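Local coordinates for glycosyl hydrolase family 2, TIM barrel domain protein (Faecalibacterium prausnitzii A2-165, PDB 6ED2) that probably hydrolyses beta-glucuronides, acting as a family 2 glycosyl hydrolase of a human gut bacterium, at residues Trp46-Asp51 and Phe93-Ser98. Sequence-based numbering, arbitrary orientation.
Sequences WRFSFD and FWYETS
F48 drives its ring edge into the face of Y95, a T-shaped pair with centroids 5.0 Å apart and planes at 88°. CD1 of F48 stands above the tyrosine ring, displaced toward its rim. A chi1 of 177° carries CG of F48 away from the backbone N and brings the ring over to the partner strand, where its CE1 also lies 3.8 Å from CD1 of F93. F48 and F93 lie roughly parallel but well offset, with little ring-on-ring stacking. F77 packs against F48, F93 and F50, enlarging this aromatic layer.

Beneath the rings run two antiparallel strands. R47 with E96 and S49 with W94 are the hydrogen-bonded pairs; the shortest link goes from N of W94 to O of S49, 2.7 Å. At one end T97 lays CG2 over the six-membered ring of W46, 3.3 Å from its centroid and almost on the normal, a close CH-pi contact. The indole NE1 is turned elsewhere, to O of L42.

On the face that carries R47, S49, W94 and E96, W94 sends NE1 to OD2 of D51, 2.8 Å away and nearly straight (168°). The acceptor lies close to the indole plane, but the donor meets the carboxylate on its anti side. K55 N and G56 N hold the same carboxylate, so three N-H groups fix its rotation.

R47 marks the looser side: its bent chain leads away from E96 to S68, and NH1 makes a weak, long ion pair with E369 of the second subunit. E96 turns instead to L65 N. This pairing joins strands 38-51 and 92-101 within the antiparallel sheet of the beta-sandwich sugar-binding domain. Its chemistry implies a division of labour: the F48, Y95 and F93 cluster is purely aromatic packing, whereas the opposite face mixes an indole with polar groups, and the N-H donors around D51 would favour its ionised form.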
loop_
_atom_site.group_PDB
_atom_site.type_symbol
_atom_site.label_atom_id
_atom_site.label_comp_id
_atom_site.label_asym_id
_atom_site.label_seq_id
_atom_site.Cartn_x
_atom_site.Cartn_y
_atom_site.Cartn_z
ATOM N N TRP A 46 3.818 -16.698 -31.353
ATOM C CA TRP A 46 4.512 -16.438 -32.604
ATOM C C TRP A 46 5.992 -16.248 -32.307
ATOM O O TRP A 46 6.418 -16.277 -31.152
ATOM C CB TRP A 46 3.945 -15.198 -33.308
ATOM C CG TRP A 46 2.512 -15.274 -33.806
ATOM C CD1 TRP A 46 1.476 -15.982 -33.263
ATOM C CD2 TRP A 46 1.967 -14.567 -34.929
ATOM N NE1 TRP A 46 0.316 -15.761 -33.981
ATOM C CE2 TRP A 46 0.595 -14.901 -35.012
ATOM C CE3 TRP A 46 2.506 -13.684 -35.871
ATOM C CZ2 TRP A 46 -0.245 -14.387 -36.006
ATOM C CZ3 TRP A 46 1.661 -13.164 -36.865
ATOM C CH2 TRP A 46 0.304 -13.526 -36.921
ATOM N N ARG A 47 6.778 -16.055 -33.362
ATOM C CA ARG A 47 8.162 -15.623 -33.243
ATOM C C ARG A 47 8.241 -14.112 -33.454
ATOM O O ARG A 47 7.375 -13.500 -34.083
ATOM C CB ARG A 47 9.058 -16.352 -34.252
ATOM C CG ARG A 47 8.950 -17.880 -34.249
ATOM C CD ARG A 47 9.170 -18.478 -32.859
ATOM N NE ARG A 47 10.489 -18.141 -32.304
ATOM C CZ ARG A 47 10.900 -18.500 -31.087
ATOM N NH1 ARG A 47 10.098 -19.209 -30.287
ATOM N NH2 ARG A 47 12.108 -18.143 -30.660
ATOM N N PHE A 48 9.305 -13.516 -32.932
ATOM C CA PHE A 48 9.387 -12.072 -32.820
ATOM C C PHE A 48 10.849 -11.667 -32.839
ATOM O O PHE A 48 11.685 -12.319 -32.214
ATOM C CB PHE A 48 8.702 -11.589 -31.524
ATOM C CG PHE A 48 8.801 -10.093 -31.269
ATOM C CD1 PHE A 48 7.725 -9.262 -31.546
ATOM C CD2 PHE A 48 9.940 -9.532 -30.688
ATOM C CE1 PHE A 48 7.785 -7.881 -31.278
ATOM C CE2 PHE A 48 10.012 -8.161 -30.426
ATOM C CZ PHE A 48 8.919 -7.337 -30.716
ATOM N N SER A 49 11.148 -10.579 -33.544
ATOM C CA SER A 49 12.490 -10.032 -33.520
ATOM C C SER A 49 12.417 -8.521 -33.655
ATOM O O SER A 49 11.675 -8.007 -34.495
ATOM C CB SER A 49 13.353 -10.609 -34.649
ATOM O OG SER A 49 14.673 -10.142 -34.494
ATOM N N PHE A 50 13.179 -7.820 -32.816
ATOM C CA PHE A 50 13.461 -6.413 -33.063
ATOM C C PHE A 50 14.352 -6.281 -34.296
ATOM O O PHE A 50 15.130 -7.183 -34.622
ATOM C CB PHE A 50 14.147 -5.775 -31.849
ATOM C CG PHE A 50 13.302 -5.766 -30.597
ATOM C CD1 PHE A 50 12.137 -5.014 -30.535
ATOM C CD2 PHE A 50 13.675 -6.504 -29.475
ATOM C CE1 PHE A 50 11.352 -5.005 -29.382
ATOM C CE2 PHE A 50 12.887 -6.494 -28.310
ATOM C CZ PHE A 50 11.733 -5.740 -28.267
ATOM N N ASP A 51 14.245 -5.139 -34.978
ATOM C CA ASP A 51 15.035 -4.840 -36.181
ATOM C C ASP A 51 15.588 -3.422 -36.060
ATOM O O ASP A 51 15.148 -2.510 -36.767
ATOM C CB ASP A 51 14.168 -4.996 -37.434
ATOM C CG ASP A 51 14.965 -4.932 -38.754
ATOM O OD1 ASP A 51 16.205 -4.701 -38.757
ATOM O OD2 ASP A 51 14.309 -5.117 -39.805
ATOM N N PHE A 93 9.918 -3.854 -36.022
ATOM C CA PHE A 93 9.959 -5.146 -35.348
ATOM C C PHE A 93 9.129 -6.145 -36.149
ATOM O O PHE A 93 8.196 -5.771 -36.869
ATOM C CB PHE A 93 9.452 -5.058 -33.887
ATOM C CG PHE A 93 8.124 -4.344 -33.731
ATOM C CD1 PHE A 93 6.935 -5.067 -33.670
ATOM C CD2 PHE A 93 8.070 -2.946 -33.645
ATOM C CE1 PHE A 93 5.706 -4.436 -33.525
ATOM C CE2 PHE A 93 6.847 -2.291 -33.499
ATOM C CZ PHE A 93 5.656 -3.040 -33.440
ATOM N N TRP A 94 9.461 -7.432 -35.999
ATOM C CA TRP A 94 8.911 -8.487 -36.844
ATOM C C TRP A 94 8.173 -9.538 -36.025
ATOM O O TRP A 94 8.651 -9.979 -34.969
ATOM C CB TRP A 94 10.013 -9.186 -37.648
ATOM C CG TRP A 94 10.731 -8.339 -38.665
ATOM C CD1 TRP A 94 11.659 -7.381 -38.422
ATOM C CD2 TRP A 94 10.605 -8.428 -40.089
ATOM N NE1 TRP A 94 12.123 -6.855 -39.607
ATOM C CE2 TRP A 94 11.484 -7.480 -40.646
ATOM C CE3 TRP A 94 9.827 -9.215 -40.947
ATOM C CZ2 TRP A 94 11.605 -7.288 -42.028
ATOM C CZ3 TRP A 94 9.950 -9.035 -42.309
ATOM C CH2 TRP A 94 10.831 -8.077 -42.838
ATOM N N TYR A 95 7.018 -9.944 -36.537
ATOM C CA TYR A 95 6.279 -11.103 -36.071
ATOM C C TYR A 95 6.293 -12.162 -37.167
ATOM O O TYR A 95 6.284 -11.841 -38.360
ATOM C CB TYR A 95 4.832 -10.743 -35.738
ATOM C CG TYR A 95 4.618 -10.038 -34.424
ATOM C CD1 TYR A 95 4.096 -10.723 -33.333
ATOM C CD2 TYR A 95 4.895 -8.678 -34.277
ATOM C CE1 TYR A 95 3.875 -10.090 -32.130
ATOM C CE2 TYR A 95 4.679 -8.027 -33.056
ATOM C CZ TYR A 95 4.174 -8.743 -31.989
ATOM O OH TYR A 95 3.951 -8.126 -30.771
ATOM N N GLU A 96 6.318 -13.429 -36.764
ATOM C CA GLU A 96 6.390 -14.514 -37.732
ATOM C C GLU A 96 5.642 -15.719 -37.185
ATOM O O GLU A 96 5.774 -16.054 -36.006
ATOM C CB GLU A 96 7.839 -14.891 -38.048
ATOM C CG GLU A 96 7.994 -15.948 -39.143
ATOM C CD GLU A 96 9.359 -16.637 -39.125
ATOM O OE1 GLU A 96 10.373 -16.000 -39.475
ATOM O OE2 GLU A 96 9.418 -17.828 -38.754
ATOM N N THR A 97 4.842 -16.351 -38.034
ATOM C CA THR A 97 4.245 -17.627 -37.684
ATOM C C THR A 97 4.050 -18.427 -38.964
ATOM O O THR A 97 4.501 -18.031 -40.040
ATOM C CB THR A 97 2.948 -17.436 -36.889
ATOM O OG1 THR A 97 2.483 -18.713 -36.448
ATOM C CG2 THR A 97 1.855 -16.750 -37.722
ATOM N N SER A 98 3.412 -19.581 -38.832
ATOM C CA SER A 98 3.150 -20.476 -39.946
ATOM C C SER A 98 1.688 -20.843 -39.905
ATOM O O SER A 98 1.097 -20.948 -38.830
ATOM C CB SER A 98 3.984 -21.773 -39.890
ATOM O OG SER A 98 5.362 -21.473 -39.979
#